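Local atomic coordinates of TrwG protein (Bartonella grahamii, PDB entry 4NHF), a protein that probably serves as a VirB8-like component of a type IV secretion machine, a membrane protein whose soluble, calcium-binding domain forms this chain. Residues A[45-48]-A[49-53]; A[58-61]-A[62-65]; A[80-83]-A[84-87]. All coordinates share one frame; numbering follows the deposited sequence.

Contact 1. Residues A[45-48]-A[49-53]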
loop_
_atom_site.group_PDB
_atom_site.type_symbol
_atom_site.label_atom_id
_atom_site.label_comp_id
_atom_site.label_asym_id
_atom_site.label_seq_id
_atom_site.Cartn_x
_atom_site.Cartn_y
_atom_site.Cartn_z
ATOM N N ASP A 45 -0.230 3.096 -15.175
ATOM C CA ASP A 45 0.118 4.433 -14.692
ATOM C C ASP A 45 -0.801 4.881 -13.567
ATOM O O ASP A 45 -0.332 5.387 -12.586
ATOM C CB ASP A 45 0.075 5.501 -15.771
ATOM C CG ASP A 45 1.116 5.303 -16.879
ATOM O OD1 ASP A 45 2.079 4.535 -16.765
ATOM O OD2 ASP A 45 0.998 6.060 -17.819
ATOM N N ARG A 46 -2.109 4.690 -13.729
ATOM C CA ARG A 46 -3.067 5.061 -12.735
ATOM C C ARG A 46 -2.818 4.335 -11.429
ATOM O O ARG A 46 -2.910 4.951 -10.351
ATOM C CB ARG A 46 -4.504 4.815 -13.237
ATOM C CG ARG A 46 -5.010 5.877 -14.209
ATOM C CD ARG A 46 -6.515 5.768 -14.527
ATOM N NE ARG A 46 -6.895 7.103 -15.048
ATOM C CZ ARG A 46 -6.829 7.444 -16.337
ATOM N NH1 ARG A 46 -7.167 8.670 -16.730
ATOM N NH2 ARG A 46 -6.478 6.523 -17.265
ATOM N N TYR A 47 -2.533 3.029 -11.492
ATOM C CA TYR A 47 -2.120 2.301 -10.299
ATOM C C TYR A 47 -1.029 3.013 -9.495
ATOM O O TYR A 47 -1.191 3.320 -8.281
ATOM C CB TYR A 47 -1.687 0.849 -10.618
ATOM C CG TYR A 47 -1.224 0.148 -9.381
ATOM C CD1 TYR A 47 -2.144 -0.343 -8.438
ATOM C CD2 TYR A 47 0.115 -0.004 -9.126
ATOM C CE1 TYR A 47 -1.709 -0.946 -7.276
ATOM C CE2 TYR A 47 0.554 -0.602 -7.955
ATOM C CZ TYR A 47 -0.362 -1.084 -7.044
ATOM O OH TYR A 47 0.074 -1.685 -5.915
ATOM N N TRP A 48 0.082 3.282 -10.157
ATOM C CA TRP A 48 1.259 3.839 -9.502
ATOM C C TRP A 48 1.073 5.300 -9.091
ATOM O O TRP A 48 1.517 5.721 -8.009
ATOM C CB TRP A 48 2.501 3.631 -10.388
ATOM C CG TRP A 48 2.919 2.234 -10.394
ATOM C CD1 TRP A 48 2.791 1.336 -11.424
ATOM C CD2 TRP A 48 3.505 1.525 -9.321
ATOM N NE1 TRP A 48 3.244 0.100 -11.034
ATOM C CE2 TRP A 48 3.695 0.200 -9.746
ATOM C CE3 TRP A 48 3.849 1.866 -8.019
ATOM C CZ2 TRP A 48 4.239 -0.776 -8.916
ATOM C CZ3 TRP A 48 4.428 0.906 -7.212
ATOM C CH2 TRP A 48 4.615 -0.395 -7.666
ATOM N N LEU A 49 0.381 6.088 -9.916
ATOM C CA LEU A 49 0.135 7.482 -9.549
ATOM C C LEU A 49 -0.759 7.563 -8.317
ATOM O O LEU A 49 -0.536 8.412 -7.456
ATOM C CB LEU A 49 -0.490 8.272 -10.687
ATOM C CG LEU A 49 0.499 8.540 -11.842
ATOM C CD1 LEU A 49 -0.305 8.825 -13.060
ATOM C CD2 LEU A 49 1.482 9.668 -11.550
ATOM N N ASN A 50 -1.818 6.745 -8.295
ATOM C CA ASN A 50 -2.654 6.637 -7.144
ATOM C C ASN A 50 -1.875 6.201 -5.915
ATOM O O ASN A 50 -2.072 6.813 -4.824
ATOM C CB ASN A 50 -3.795 5.662 -7.445
ATOM C CG ASN A 50 -4.811 5.561 -6.321
ATOM O OD1 ASN A 50 -5.439 6.545 -5.931
ATOM N ND2 ASN A 50 -5.022 4.357 -5.843
ATOM N N GLN A 51 -1.059 5.136 -6.015
ATOM C CA GLN A 51 -0.289 4.731 -4.822
ATOM C C GLN A 51 0.630 5.889 -4.325
ATOM O O GLN A 51 0.803 6.107 -3.128
ATOM C CB GLN A 51 0.508 3.458 -5.027
ATOM C CG GLN A 51 -0.354 2.175 -5.071
ATOM C CD GLN A 51 -1.197 1.971 -3.842
ATOM O OE1 GLN A 51 -0.687 2.024 -2.730
ATOM N NE2 GLN A 51 -2.486 1.832 -4.015
ATOM N N TYR A 52 1.191 6.641 -5.255
ATOM C CA TYR A 52 2.122 7.696 -4.870
ATOM C C TYR A 52 1.408 8.794 -4.078
ATOM O O TYR A 52 1.893 9.244 -3.061
ATOM C CB TYR A 52 2.819 8.323 -6.049
ATOM C CG TYR A 52 3.912 9.276 -5.644
ATOM C CD1 TYR A 52 5.126 8.829 -5.186
ATOM C CD2 TYR A 52 3.718 10.632 -5.744
ATOM C CE1 TYR A 52 6.133 9.733 -4.826
ATOM C CE2 TYR A 52 4.693 11.541 -5.362
ATOM C CZ TYR A 52 5.905 11.097 -4.902
ATOM O OH TYR A 52 6.848 12.063 -4.573
ATOM N N VAL A 53 0.268 9.236 -4.572
ATOM C CA VAL A 53 -0.438 10.326 -3.947
ATOM C C VAL A 53 -0.951 9.837 -2.603
ATOM O O VAL A 53 -0.817 10.561 -1.617
ATOM C CB VAL A 53 -1.571 10.806 -4.876
ATOM C CG1 VAL A 53 -2.508 11.724 -4.175
ATOM C CG2 VAL A 53 -0.972 11.493 -6.113
HETATM O O HOH W 1 -3.372 2.178 -7.041
#
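From Asp-45 to Tyr-52 the chain is a regular alpha helix: Leu-49, Asn-50, Gln-51 and Tyr-52 each give their backbone N to the backbone O of the residue four earlier, all at 2.9 Å. On one side, the Tyr-47 ring, with CG anti to the backbone N (chi1 178°), runs forward along the helix to meet Gln-51. There Gln-51 CG lies over one face of the phenol, 4.1 Å from the ring centroid in a CH-pi contact. A bend at chi2 (-57°) turns the amide across the helix toward the side of Asn-50, its plane 26° from that of the ring. Glutamine suits this place because its methylenes pack on the aromatic face while the amide remains polar. That amide meets a water, 3.2 Å from Gln-51 NE2, which also accepts from Asn-50 ND2 at 3.0 Å. The same water donates to Tyr-47 O at 2.8 Å, giving this carbonyl a second bond. Branched, apolar Leu-49 suits the face on the sheet, meeting Leu-112, Ala-118 and Phe-165, while Asp-45 is held by the hydroxyls of Tyr-146 and Tyr-148. The Trp-48 indole meets Phe-165 and Tyr-47 of the second subunit. Tyr-47 OH is bonded to that of Tyr-47 of the second subunit, so helix 42-57 lies between its own antiparallel sheet and the dimer interface.

Contact 2. Residues A[58-61]-A[62-65]. With CA (calcium ion), chain G.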
loop_
_atom_site.group_PDB
_atom_site.type_symbol
_atom_site.label_atom_id
_atom_site.label_comp_id
_atom_site.label_asym_id
_atom_site.label_seq_id
_atom_site.Cartn_x
_atom_site.Cartn_y
_atom_site.Cartn_z
ATOM N N ASN A 58 -0.891 11.179 2.678
ATOM C CA ASN A 58 -1.428 10.590 3.932
ATOM C C ASN A 58 -0.573 11.022 5.130
ATOM O O ASN A 58 0.627 11.179 4.977
ATOM C CB ASN A 58 -1.374 9.056 3.824
ATOM C CG ASN A 58 -2.126 8.345 4.961
ATOM O OD1 ASN A 58 -3.293 8.640 5.238
ATOM N ND2 ASN A 58 -1.468 7.435 5.605
ATOM N N TYR A 59 -1.162 11.203 6.325
ATOM C CA TYR A 59 -0.349 11.263 7.543
ATOM C C TYR A 59 -1.012 10.368 8.562
ATOM O O TYR A 59 -2.195 10.570 8.838
ATOM C CB TYR A 59 -0.221 12.685 8.151
ATOM C CG TYR A 59 0.632 12.613 9.360
ATOM C CD1 TYR A 59 2.010 12.517 9.251
ATOM C CD2 TYR A 59 0.071 12.502 10.603
ATOM C CE1 TYR A 59 2.789 12.345 10.359
ATOM C CE2 TYR A 59 0.838 12.356 11.716
ATOM C CZ TYR A 59 2.208 12.302 11.606
ATOM O OH TYR A 59 2.961 12.183 12.772
ATOM N N ASP A 60 -0.277 9.361 9.056
ATOM C CA ASP A 60 -0.762 8.449 10.092
ATOM C C ASP A 60 0.483 8.093 10.864
ATOM O O ASP A 60 1.397 7.506 10.302
ATOM C CB ASP A 60 -1.409 7.199 9.463
ATOM C CG ASP A 60 -2.081 6.257 10.508
ATOM O OD1 ASP A 60 -1.689 6.280 11.713
ATOM O OD2 ASP A 60 -2.962 5.427 10.078
ATOM N N TYR A 61 0.552 8.484 12.135
ATOM C CA TYR A 61 1.721 8.202 12.963
ATOM C C TYR A 61 2.126 6.705 12.844
ATOM O O TYR A 61 3.310 6.352 12.828
ATOM C CB TYR A 61 1.404 8.571 14.435
ATOM C CG TYR A 61 2.582 8.413 15.362
ATOM C CD1 TYR A 61 3.658 9.298 15.293
ATOM C CD2 TYR A 61 2.649 7.361 16.256
ATOM C CE1 TYR A 61 4.762 9.145 16.115
ATOM C CE2 TYR A 61 3.751 7.186 17.074
ATOM C CZ TYR A 61 4.812 8.085 16.988
ATOM O OH TYR A 61 5.922 7.937 17.799
ATOM N N ASP A 62 1.140 5.816 12.768
ATOM C CA ASP A 62 1.416 4.400 12.860
ATOM C C ASP A 62 2.009 3.904 11.494
ATOM O O ASP A 62 2.659 2.913 11.464
ATOM C CB ASP A 62 0.132 3.638 13.127
ATOM C CG ASP A 62 -0.340 3.723 14.556
ATOM O OD1 ASP A 62 0.345 4.368 15.391
ATOM O OD2 ASP A 62 -1.400 3.062 14.837
ATOM N N THR A 63 1.827 4.625 10.405
ATOM C CA THR A 63 2.376 4.172 9.138
ATOM C C THR A 63 3.379 5.156 8.512
ATOM O O THR A 63 3.684 5.049 7.352
ATOM C CB THR A 63 1.255 3.841 8.130
ATOM O OG1 THR A 63 0.543 5.017 7.750
ATOM C CG2 THR A 63 0.304 2.844 8.662
ATOM N N ILE A 64 3.905 6.101 9.287
ATOM C CA ILE A 64 4.866 7.057 8.745
ATOM C C ILE A 64 6.014 6.372 8.044
ATOM O O ILE A 64 6.368 6.784 6.940
ATOM C CB ILE A 64 5.535 7.939 9.799
ATOM C CG1 ILE A 64 4.535 8.813 10.482
ATOM C CG2 ILE A 64 6.585 8.833 9.143
ATOM C CD1 ILE A 64 5.160 9.457 11.676
ATOM N N GLN A 65 6.598 5.339 8.665
ATOM C CA GLN A 65 7.766 4.662 8.085
ATOM C C GLN A 65 7.452 4.182 6.715
ATOM O O GLN A 65 8.197 4.465 5.785
ATOM C CB GLN A 65 8.264 3.453 8.912
HETATM CA CA CA G . -3.588 2.874 13.889
HETATM O O HOH W 2 -2.464 5.014 7.357
HETATM O O HOH W 3 -2.819 3.146 11.443
HETATM O O HOH W 4 -3.269 5.118 13.233
HETATM O O HOH W 5 -4.072 1.626 15.827
#
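Asp-60 and Asp-62 make an Asx turn just ahead of helix 64-73, with Asp-62 N bonded to Asp-60 OD1 at 3.1 Å from above the carboxylate plane. A backbone turn overlaps it, closed by Thr-63 N on Asp-60 O at 2.9 Å. The two side chains cross obliquely, yet their carboxylate planes are only 26° apart, and both serve one calcium ion, Asp-62 directly and Asp-60 of this chain through water: Asp-60 OD2 accepts from one metal-bound water and OD1 from another. Three waters, Asp-62 OD2, and Asp-60 OD1 and Asp-62 OD2 of the second subunit surround the ion, which therefore ties two copies of the protein together. Gathering acidic groups this closely is presumably tolerable because the cation, and Arg-102 in a salt bridge with Asp-60 OD2, offset their charge.

Thr-63 lies across from Asp-60, its OG1 3.4 Å from Asp-60 CB. With chi1 at 67°, this hydroxyl is turned to a water that also bonds Asn-58 ND2 and Asp-60 OD2; Asn-67 OD1 takes both Thr-63 OG1 and Asn-58 ND2. Ile-64 extends its longer branch against both tyrosines: CG1 is 3.9 Å from Tyr-59 CE1, and CD1 is 3.9 Å from Tyr-61 CD1. The apolar ethyl branch of an isoleucine suits contact with ring carbons, while the Tyr-59 hydroxyl is bonded to Ser-98 O. At the metal, Asp-62 OD2 lies 2.4 Å from the calcium ion.

Contact 3. Residues A[80-83]-A[84-87]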
loop_
_atom_site.group_PDB
_atom_site.type_symbol
_atom_site.label_atom_id
_atom_site.label_comp_id
_atom_site.label_asym_id
_atom_site.label_seq_id
_atom_site.Cartn_x
_atom_site.Cartn_y
_atom_site.Cartn_z
ATOM N N GLN A 80 12.517 13.744 -4.089
ATOM C CA GLN A 80 12.784 13.304 -2.750
ATOM C C GLN A 80 13.095 14.458 -1.852
ATOM O O GLN A 80 12.599 14.500 -0.737
ATOM C CB GLN A 80 13.978 12.339 -2.669
ATOM C CG GLN A 80 13.738 10.999 -3.324
ATOM C CD GLN A 80 14.944 10.086 -3.255
ATOM O OE1 GLN A 80 16.048 10.550 -3.041
ATOM N NE2 GLN A 80 14.743 8.782 -3.518
ATOM N N GLN A 81 13.955 15.356 -2.307
ATOM C CA GLN A 81 14.408 16.447 -1.466
ATOM C C GLN A 81 13.289 17.416 -1.169
ATOM O O GLN A 81 13.235 17.952 -0.094
ATOM C CB GLN A 81 15.605 17.189 -2.084
ATOM C CG GLN A 81 16.870 16.338 -2.189
ATOM C CD GLN A 81 17.330 15.797 -0.846
ATOM O OE1 GLN A 81 17.626 14.597 -0.695
ATOM N NE2 GLN A 81 17.309 16.642 0.142
ATOM N N GLU A 82 12.407 17.637 -2.132
ATOM C CA GLU A 82 11.225 18.457 -1.900
ATOM C C GLU A 82 10.330 17.807 -0.885
ATOM O O GLU A 82 9.887 18.480 0.043
ATOM C CB GLU A 82 10.474 18.705 -3.172
ATOM C CG GLU A 82 11.248 19.633 -4.081
ATOM C CD GLU A 82 10.860 19.522 -5.567
ATOM O OE1 GLU A 82 9.995 18.683 -5.958
ATOM O OE2 GLU A 82 11.448 20.298 -6.363
ATOM N N TYR A 83 10.132 16.497 -0.991
ATOM C CA TYR A 83 9.278 15.749 -0.051
ATOM C C TYR A 83 9.892 15.741 1.346
ATOM O O TYR A 83 9.201 15.992 2.330
ATOM C CB TYR A 83 9.044 14.300 -0.545
ATOM C CG TYR A 83 8.342 13.430 0.484
ATOM C CD1 TYR A 83 7.013 13.650 0.839
ATOM C CD2 TYR A 83 9.002 12.383 1.076
ATOM C CE1 TYR A 83 6.369 12.852 1.792
ATOM C CE2 TYR A 83 8.396 11.583 2.045
ATOM C CZ TYR A 83 7.076 11.799 2.387
ATOM O OH TYR A 83 6.478 10.971 3.310
ATOM N N TYR A 84 11.203 15.500 1.440
ATOM C CA TYR A 84 11.841 15.528 2.751
ATOM C C TYR A 84 11.683 16.828 3.546
ATOM O O TYR A 84 11.618 16.820 4.784
ATOM C CB TYR A 84 13.331 15.204 2.642
ATOM C CG TYR A 84 13.678 13.839 2.114
ATOM C CD1 TYR A 84 12.787 12.778 2.203
ATOM C CD2 TYR A 84 14.943 13.598 1.561
ATOM C CE1 TYR A 84 13.134 11.520 1.766
ATOM C CE2 TYR A 84 15.290 12.344 1.120
ATOM C CZ TYR A 84 14.371 11.307 1.217
ATOM O OH TYR A 84 14.698 10.060 0.786
ATOM N N LYS A 85 11.620 17.940 2.831
ATOM C CA LYS A 85 11.442 19.229 3.460
ATOM C C LYS A 85 10.196 19.263 4.305
ATOM O O LYS A 85 10.202 19.883 5.335
ATOM C CB LYS A 85 11.438 20.356 2.415
ATOM C CG LYS A 85 12.834 20.775 2.021
ATOM C CD LYS A 85 12.961 21.180 0.560
ATOM C CE LYS A 85 12.214 22.457 0.223
ATOM N NZ LYS A 85 12.547 22.821 -1.195
ATOM N N ILE A 86 9.143 18.560 3.901
ATOM C CA ILE A 86 7.899 18.511 4.704
ATOM C C ILE A 86 8.096 17.877 6.093
ATOM O O ILE A 86 7.399 18.188 7.091
ATOM C CB ILE A 86 6.849 17.703 3.946
ATOM C CG1 ILE A 86 6.490 18.413 2.648
ATOM C CG2 ILE A 86 5.623 17.478 4.822
ATOM C CD1 ILE A 86 5.621 17.574 1.754
ATOM N N TYR A 87 9.067 16.974 6.153
ATOM C CA TYR A 87 9.429 16.280 7.371
ATOM C C TYR A 87 10.802 16.707 7.930
ATOM O O TYR A 87 11.431 15.944 8.642
ATOM C CB TYR A 87 9.416 14.763 7.069
ATOM C CG TYR A 87 8.031 14.215 6.794
ATOM C CD1 TYR A 87 7.465 14.282 5.522
ATOM C CD2 TYR A 87 7.292 13.609 7.802
ATOM C CE1 TYR A 87 6.182 13.794 5.280
ATOM C CE2 TYR A 87 6.017 13.123 7.574
ATOM C CZ TYR A 87 5.465 13.210 6.317
ATOM O OH TYR A 87 4.195 12.691 6.080
HETATM O O HOH W 6 17.416 9.813 -0.001
#
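Tyr-84 folds back over the preceding turn and rests one ring face on Gln-80, near the C-terminal end of helix 77-86 in a domain of the NTF2-like clan. Gln-80 O accepts the backbone N of Tyr-84 at 2.8 Å and also sits 3.1 Å above the plane of the Tyr-84 ring, displaced toward its rim. Chi2 at -24° turns this face onto the carbonyl. The extended Gln-80 chain runs beside the phenol in the same direction, its CB 4.0 Å from Tyr-84 CE2. Gln-81 comes instead to the ring edge: its OE1 lies 3.6 Å from Tyr-84 CD2, the amide standing at 85° to the ring. An oxygen is well placed there, since aromatic edge hydrogens carry slight positive charge.

Tyr-83 and Tyr-87 form an aromatic pair, their rings meeting obliquely at 53°, with Tyr-83 CE1 3.6 Å from Tyr-87 CE1. The backbone bonding changes over the same turn. The helix tightens as Lys-85 N makes weak, bifurcated bonds to both Gln-81 O and Glu-82 O, after which Ile-86 N bonds Tyr-83 O at 3.0 Å, three residues back.

Further out, Tyr-68 of helix 64-73 meets the rings of both Tyr-83 and Tyr-84, and Thr-71 packs on Tyr-83. Tyrosine suits this seam between helices, since its ring packs on other rings and on Ala-72 while its hydroxyl can still meet water, as that of Tyr-84 does. Gln-80 NE2 is bonded to Ala-72 O, which probably fixes the amide's rotation. Its OE1 weakly accepts from a water that lies 2.8 Å from Tyr-84 OH.

In the fold
The three contacts follow one another along the chain. Contact 1 packs on the sheet, and the centres of contacts 1 and 3 are about 19 Å apart, on opposite sides of the chain's centre. Contact 2 joins the first two helices; its centre is about 18 Å from that of contact 1, though nearest atoms are about 4 Å apart. Contacts 2 and 3 touch directly, Tyr-59 CD1 lying 3.9 Å from Tyr-87 OH, and the side chain of Tyr-87 is about 9 Å from that of calcium-site residue Asp-60. Contacts 1 and 2 both face the second subunit, one through tyrosines and one through the ion, whereas 80-87 meets no other chain of the assembly.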